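PDB 3NQP: SusD superfamily protein from Bacteroides fragilis NCTC 9343, which probably binds glycans at the cell surface as an outer-membrane lipoprotein of the SusD family, passing them on for uptake. Local coordinates for residues Asp430-Lys442 against Asp455-Leu468. Sequence-based numbering, arbitrary orientation.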
loop_
_atom_site.group_PDB
_atom_site.type_symbol
_atom_site.label_atom_id
_atom_site.label_comp_id
_atom_site.label_asym_id
_atom_site.label_seq_id
_atom_site.Cartn_x
_atom_site.Cartn_y
_atom_site.Cartn_z
ATOM N N ASP A 430 -0.413 -18.767 21.016
ATOM C CA ASP A 430 -0.723 -17.451 21.469
ATOM C C ASP A 430 -1.091 -16.555 20.293
ATOM O O ASP A 430 -0.217 -16.150 19.463
ATOM C CB ASP A 430 0.477 -16.870 22.211
ATOM C CG ASP A 430 0.137 -15.563 22.908
ATOM O OD1 ASP A 430 0.532 -14.493 22.418
ATOM O OD2 ASP A 430 -0.557 -15.618 23.912
ATOM N N PHE A 431 -2.383 -16.213 20.241
ATOM C CA PHE A 431 -2.912 -15.378 19.178
ATOM C C PHE A 431 -2.141 -14.070 19.068
ATOM O O PHE A 431 -1.795 -13.633 17.969
ATOM C CB PHE A 431 -4.396 -15.069 19.394
ATOM C CG PHE A 431 -5.004 -14.249 18.288
ATOM C CD1 PHE A 431 -4.860 -12.856 18.270
ATOM C CD2 PHE A 431 -5.729 -14.859 17.273
ATOM C CE1 PHE A 431 -5.392 -12.084 17.235
ATOM C CE2 PHE A 431 -6.278 -14.075 16.224
ATOM C CZ PHE A 431 -6.105 -12.680 16.226
ATOM N N THR A 432 -1.848 -13.450 20.203
ATOM C CA THR A 432 -1.214 -12.135 20.207
ATOM C C THR A 432 0.182 -12.236 19.597
ATOM O O THR A 432 0.614 -11.390 18.807
ATOM C CB THR A 432 -1.114 -11.550 21.628
ATOM O OG1 THR A 432 -2.437 -11.393 22.191
ATOM C CG2 THR A 432 -0.443 -10.160 21.604
ATOM N N THR A 433 0.916 -13.266 19.988
ATOM C CA THR A 433 2.322 -13.376 19.519
ATOM C C THR A 433 2.294 -13.534 17.994
ATOM O O THR A 433 3.084 -12.920 17.291
ATOM C CB THR A 433 3.016 -14.551 20.184
ATOM O OG1 THR A 433 2.924 -14.378 21.589
ATOM C CG2 THR A 433 4.552 -14.685 19.771
ATOM N N ASN A 434 1.383 -14.375 17.491
ATOM C CA ASN A 434 1.200 -14.589 16.075
ATOM C C ASN A 434 0.791 -13.312 15.338
ATOM O O ASN A 434 1.374 -12.981 14.307
ATOM C CB ASN A 434 0.126 -15.635 15.795
ATOM C CG ASN A 434 0.587 -17.076 16.064
ATOM O OD1 ASN A 434 1.771 -17.434 15.912
ATOM N ND2 ASN A 434 -0.363 -17.903 16.464
ATOM N N GLU A 435 -0.244 -12.618 15.815
ATOM C CA GLU A 435 -0.699 -11.370 15.144
ATOM C C GLU A 435 0.439 -10.354 15.066
ATOM O O GLU A 435 0.681 -9.746 14.020
ATOM C CB GLU A 435 -1.896 -10.763 15.882
ATOM C CG GLU A 435 -2.675 -9.802 15.063
ATOM C CD GLU A 435 -3.755 -10.470 14.218
ATOM O OE1 GLU A 435 -3.626 -11.667 13.867
ATOM O OE2 GLU A 435 -4.749 -9.795 13.902
ATOM N N LEU A 436 1.167 -10.162 16.167
ATOM C CA LEU A 436 2.287 -9.220 16.174
ATOM C C LEU A 436 3.443 -9.653 15.280
ATOM O O LEU A 436 4.094 -8.815 14.660
ATOM C CB LEU A 436 2.752 -8.910 17.587
ATOM C CG LEU A 436 1.720 -8.253 18.529
ATOM C CD1 LEU A 436 2.219 -8.221 19.981
ATOM C CD2 LEU A 436 1.265 -6.808 18.039
ATOM N N ALA A 437 3.706 -10.945 15.235
ATOM C CA ALA A 437 4.721 -11.501 14.346
ATOM C C ALA A 437 4.371 -11.222 12.871
ATOM O O ALA A 437 5.268 -10.937 12.066
ATOM C CB ALA A 437 4.919 -13.022 14.614
ATOM N N ILE A 438 3.088 -11.269 12.530
ATOM C CA ILE A 438 2.626 -11.064 11.147
ATOM C C ILE A 438 2.757 -9.568 10.855
ATOM O O ILE A 438 3.331 -9.180 9.838
ATOM C CB ILE A 438 1.180 -11.559 10.909
ATOM C CG1 ILE A 438 1.081 -13.099 10.976
ATOM C CG2 ILE A 438 0.626 -11.055 9.529
ATOM C CD1 ILE A 438 -0.436 -13.590 11.183
ATOM N N LEU A 439 2.296 -8.730 11.784
ATOM C CA LEU A 439 2.453 -7.271 11.626
ATOM C C LEU A 439 3.903 -6.898 11.441
ATOM O O LEU A 439 4.245 -6.133 10.556
ATOM C CB LEU A 439 1.856 -6.493 12.818
ATOM C CG LEU A 439 2.174 -4.969 12.948
ATOM C CD1 LEU A 439 1.442 -4.200 11.922
ATOM C CD2 LEU A 439 1.817 -4.465 14.381
ATOM N N HIS A 440 4.768 -7.443 12.287
ATOM C CA HIS A 440 6.167 -7.014 12.275
ATOM C C HIS A 440 6.894 -7.539 11.034
ATOM O O HIS A 440 7.813 -6.918 10.585
ATOM C CB HIS A 440 6.884 -7.406 13.565
ATOM C CG HIS A 440 6.424 -6.635 14.774
ATOM N ND1 HIS A 440 6.530 -7.130 16.063
ATOM C CD2 HIS A 440 5.818 -5.426 14.883
ATOM C CE1 HIS A 440 6.026 -6.241 16.905
ATOM N NE2 HIS A 440 5.598 -5.197 16.220
ATOM N N GLU A 441 6.425 -8.658 10.468
ATOM C CA GLU A 441 6.943 -9.118 9.190
ATOM C C GLU A 441 6.468 -8.230 8.034
ATOM O O GLU A 441 7.223 -7.925 7.145
ATOM C CB GLU A 441 6.566 -10.590 8.956
ATOM C CG GLU A 441 7.560 -11.328 8.038
ATOM C CD GLU A 441 8.961 -11.343 8.562
ATOM O OE1 GLU A 441 9.133 -11.493 9.789
ATOM O OE2 GLU A 441 9.876 -11.157 7.746
ATOM N N LYS A 442 5.194 -7.848 8.034
ATOM C CA LYS A 442 4.698 -6.834 7.089
ATOM C C LYS A 442 5.443 -5.499 7.241
ATOM O O LYS A 442 5.730 -4.850 6.249
ATOM C CB LYS A 442 3.192 -6.622 7.262
ATOM C CG LYS A 442 2.377 -7.775 6.696
ATOM C CD LYS A 442 0.865 -7.445 6.507
ATOM C CE LYS A 442 0.679 -6.550 5.266
ATOM N NZ LYS A 442 -0.797 -6.288 4.998
ATOM N N ASP A 455 -2.993 -2.334 8.307
ATOM C CA ASP A 455 -2.672 -3.382 9.292
ATOM C C ASP A 455 -3.069 -2.985 10.725
ATOM O O ASP A 455 -3.600 -3.828 11.452
ATOM C CB ASP A 455 -1.182 -3.729 9.226
ATOM C CG ASP A 455 -0.778 -4.353 7.891
ATOM O OD1 ASP A 455 -1.639 -4.845 7.140
ATOM O OD2 ASP A 455 0.434 -4.332 7.565
ATOM N N LEU A 456 -2.830 -1.706 11.094
ATOM C CA LEU A 456 -3.187 -1.190 12.411
ATOM C C LEU A 456 -4.681 -1.082 12.611
ATOM O O LEU A 456 -5.176 -1.315 13.728
ATOM C CB LEU A 456 -2.557 0.174 12.676
ATOM C CG LEU A 456 -1.022 0.154 12.782
ATOM C CD1 LEU A 456 -0.522 1.636 12.681
ATOM C CD2 LEU A 456 -0.544 -0.505 14.107
ATOM N N ARG A 457 -5.411 -0.736 11.556
ATOM C CA ARG A 457 -6.878 -0.703 11.630
ATOM C C ARG A 457 -7.470 -2.116 11.768
ATOM O O ARG A 457 -8.464 -2.309 12.449
ATOM C CB ARG A 457 -7.491 -0.087 10.355
ATOM C CG ARG A 457 -7.316 1.421 10.203
ATOM C CD ARG A 457 -8.295 2.272 10.956
ATOM N NE ARG A 457 -9.697 1.817 10.882
ATOM C CZ ARG A 457 -10.517 1.978 9.861
ATOM N NH1 ARG A 457 -10.126 2.575 8.773
ATOM N NH2 ARG A 457 -11.747 1.521 9.932
ATOM N N ARG A 458 -6.830 -3.091 11.135
ATOM C CA ARG A 458 -7.442 -4.379 10.867
ATOM C C ARG A 458 -7.040 -5.448 11.844
ATOM O O ARG A 458 -7.884 -6.197 12.320
ATOM C CB ARG A 458 -7.091 -4.829 9.452
ATOM C CG ARG A 458 -7.875 -6.043 8.901
ATOM C CD ARG A 458 -7.238 -6.589 7.612
ATOM N NE ARG A 458 -5.880 -7.013 7.851
ATOM C CZ ARG A 458 -4.766 -6.345 7.503
ATOM N NH1 ARG A 458 -4.792 -5.188 6.814
ATOM N NH2 ARG A 458 -3.603 -6.829 7.878
HETATM N N MSE A 459 -5.748 -5.501 12.166
HETATM C CA MSE A 459 -5.255 -6.526 13.070
HETATM C C MSE A 459 -5.667 -6.178 14.499
HETATM O O MSE A 459 -5.878 -5.015 14.860
HETATM C CB MSE A 459 -3.729 -6.702 12.931
HETATM C CG MSE A 459 -3.336 -7.043 11.501
HETATM SE SE MSE A 459 -1.486 -7.421 11.273
HETATM C CE MSE A 459 -1.522 -9.290 11.701
ATOM N N THR A 460 -5.836 -7.228 15.290
ATOM C CA THR A 460 -6.371 -7.129 16.639
ATOM C C THR A 460 -5.437 -7.801 17.652
ATOM O O THR A 460 -4.684 -8.732 17.313
ATOM C CB THR A 460 -7.763 -7.783 16.735
ATOM O OG1 THR A 460 -7.688 -9.172 16.372
ATOM C CG2 THR A 460 -8.811 -7.075 15.815
ATOM N N LEU A 461 -5.506 -7.379 18.909
ATOM C CA LEU A 461 -4.536 -7.847 19.877
ATOM C C LEU A 461 -4.852 -9.310 20.241
ATOM O O LEU A 461 -3.951 -10.097 20.514
ATOM C CB LEU A 461 -4.557 -6.942 21.104
ATOM C CG LEU A 461 -3.441 -7.132 22.125
ATOM C CD1 LEU A 461 -2.098 -6.609 21.488
ATOM C CD2 LEU A 461 -3.847 -6.429 23.453
ATOM N N THR A 462 -6.156 -9.623 20.284
ATOM C CA THR A 462 -6.667 -10.947 20.540
ATOM C C THR A 462 -7.800 -11.231 19.547
ATOM O O THR A 462 -8.291 -10.308 18.889
ATOM C CB THR A 462 -7.220 -11.090 21.968
ATOM O OG1 THR A 462 -8.190 -10.085 22.215
ATOM C CG2 THR A 462 -6.108 -10.967 23.000
ATOM N N LYS A 463 -8.177 -12.513 19.418
ATOM C CA LYS A 463 -9.213 -12.899 18.487
ATOM C C LYS A 463 -10.454 -12.176 18.909
ATOM O O LYS A 463 -10.859 -12.284 20.028
ATOM C CB LYS A 463 -9.476 -14.401 18.519
ATOM C CG LYS A 463 -10.470 -14.859 17.424
ATOM C CD LYS A 463 -10.507 -16.373 17.356
ATOM C CE LYS A 463 -11.584 -16.852 16.400
ATOM N NZ LYS A 463 -12.924 -16.775 16.999
ATOM N N GLY A 464 -11.070 -11.452 17.992
ATOM C CA GLY A 464 -12.263 -10.689 18.310
ATOM C C GLY A 464 -12.021 -9.452 19.151
ATOM O O GLY A 464 -12.992 -8.842 19.585
ATOM N N GLY A 465 -10.744 -9.079 19.373
ATOM C CA GLY A 465 -10.404 -8.061 20.341
ATOM C C GLY A 465 -10.096 -6.676 19.766
ATOM O O GLY A 465 -10.547 -6.326 18.683
ATOM N N THR A 466 -9.254 -5.914 20.468
ATOM C CA THR A 466 -9.040 -4.492 20.136
ATOM C C THR A 466 -8.150 -4.277 18.902
ATOM O O THR A 466 -7.091 -4.896 18.804
ATOM C CB THR A 466 -8.370 -3.806 21.320
ATOM O OG1 THR A 466 -9.080 -4.171 22.496
ATOM C CG2 THR A 466 -8.371 -2.277 21.173
ATOM N N PRO A 467 -8.559 -3.388 17.980
ATOM C CA PRO A 467 -7.656 -3.040 16.879
ATOM C C PRO A 467 -6.281 -2.608 17.368
ATOM O O PRO A 467 -6.144 -1.883 18.409
ATOM C CB PRO A 467 -8.364 -1.883 16.195
ATOM C CG PRO A 467 -9.818 -2.172 16.411
ATOM C CD PRO A 467 -9.918 -2.823 17.788
ATOM N N LEU A 468 -5.256 -3.033 16.647
ATOM C CA LEU A 468 -3.895 -2.742 17.110
ATOM C C LEU A 468 -3.546 -1.238 17.099
ATOM O O LEU A 468 -2.636 -0.848 17.795
ATOM C CB LEU A 468 -2.855 -3.528 16.326
ATOM C CG LEU A 468 -2.727 -5.015 16.634
ATOM C CD1 LEU A 468 -1.547 -5.601 15.813
ATOM C CD2 LEU A 468 -2.637 -5.349 18.173
#
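Met459, a selenomethionine and first non-helical residue after helix 452-458, is the principal knob, filling a hollow on helix 431-445 walled by Glu435, Ile438 and Leu439. SE rests against Leu439 CB at 3.8 Å, while a bend at chi3 (86°) turns CE in toward the helix, close to Glu435 O and 3.5 Å from Ile438 CG2. Beside it, Leu468 CD1 rests in the shallow notch of Leu436 CD2 and Leu439 CD2, meeting the latter tip to tip.

At the start of the helix the relation is reversed. Phe431, with CG swung anti to its own nitrogen (chi1 -178°), lays its ring against the Thr460-Lys463 backbone; Lys463 N sits over the centre of one face, Lys463 CB makes a CH-pi contact there, and Thr460 O lies at the edge.

Polar bonds run through and beside the packing. Thr432 OG1 donates to Leu461 O (2.6 Å), and Thr460 N gives Glu435 OE2 a nearly straight bond (167°) on the anti side; Lys216 also pairs with that carboxylate oxygen. Farther along, Lys442 NZ reaches the syn lone pair of Asp455 OD1 at 2.7 Å, and Arg458 grips the same oxygen through NH1 and NH2 while also pairing with Glu391.

Loop side chains filling hollows on helix 431-445, with a buried salt-bridge network, join it to the end of helix 452-458 within the SusD fold, in which helices far outweigh strands.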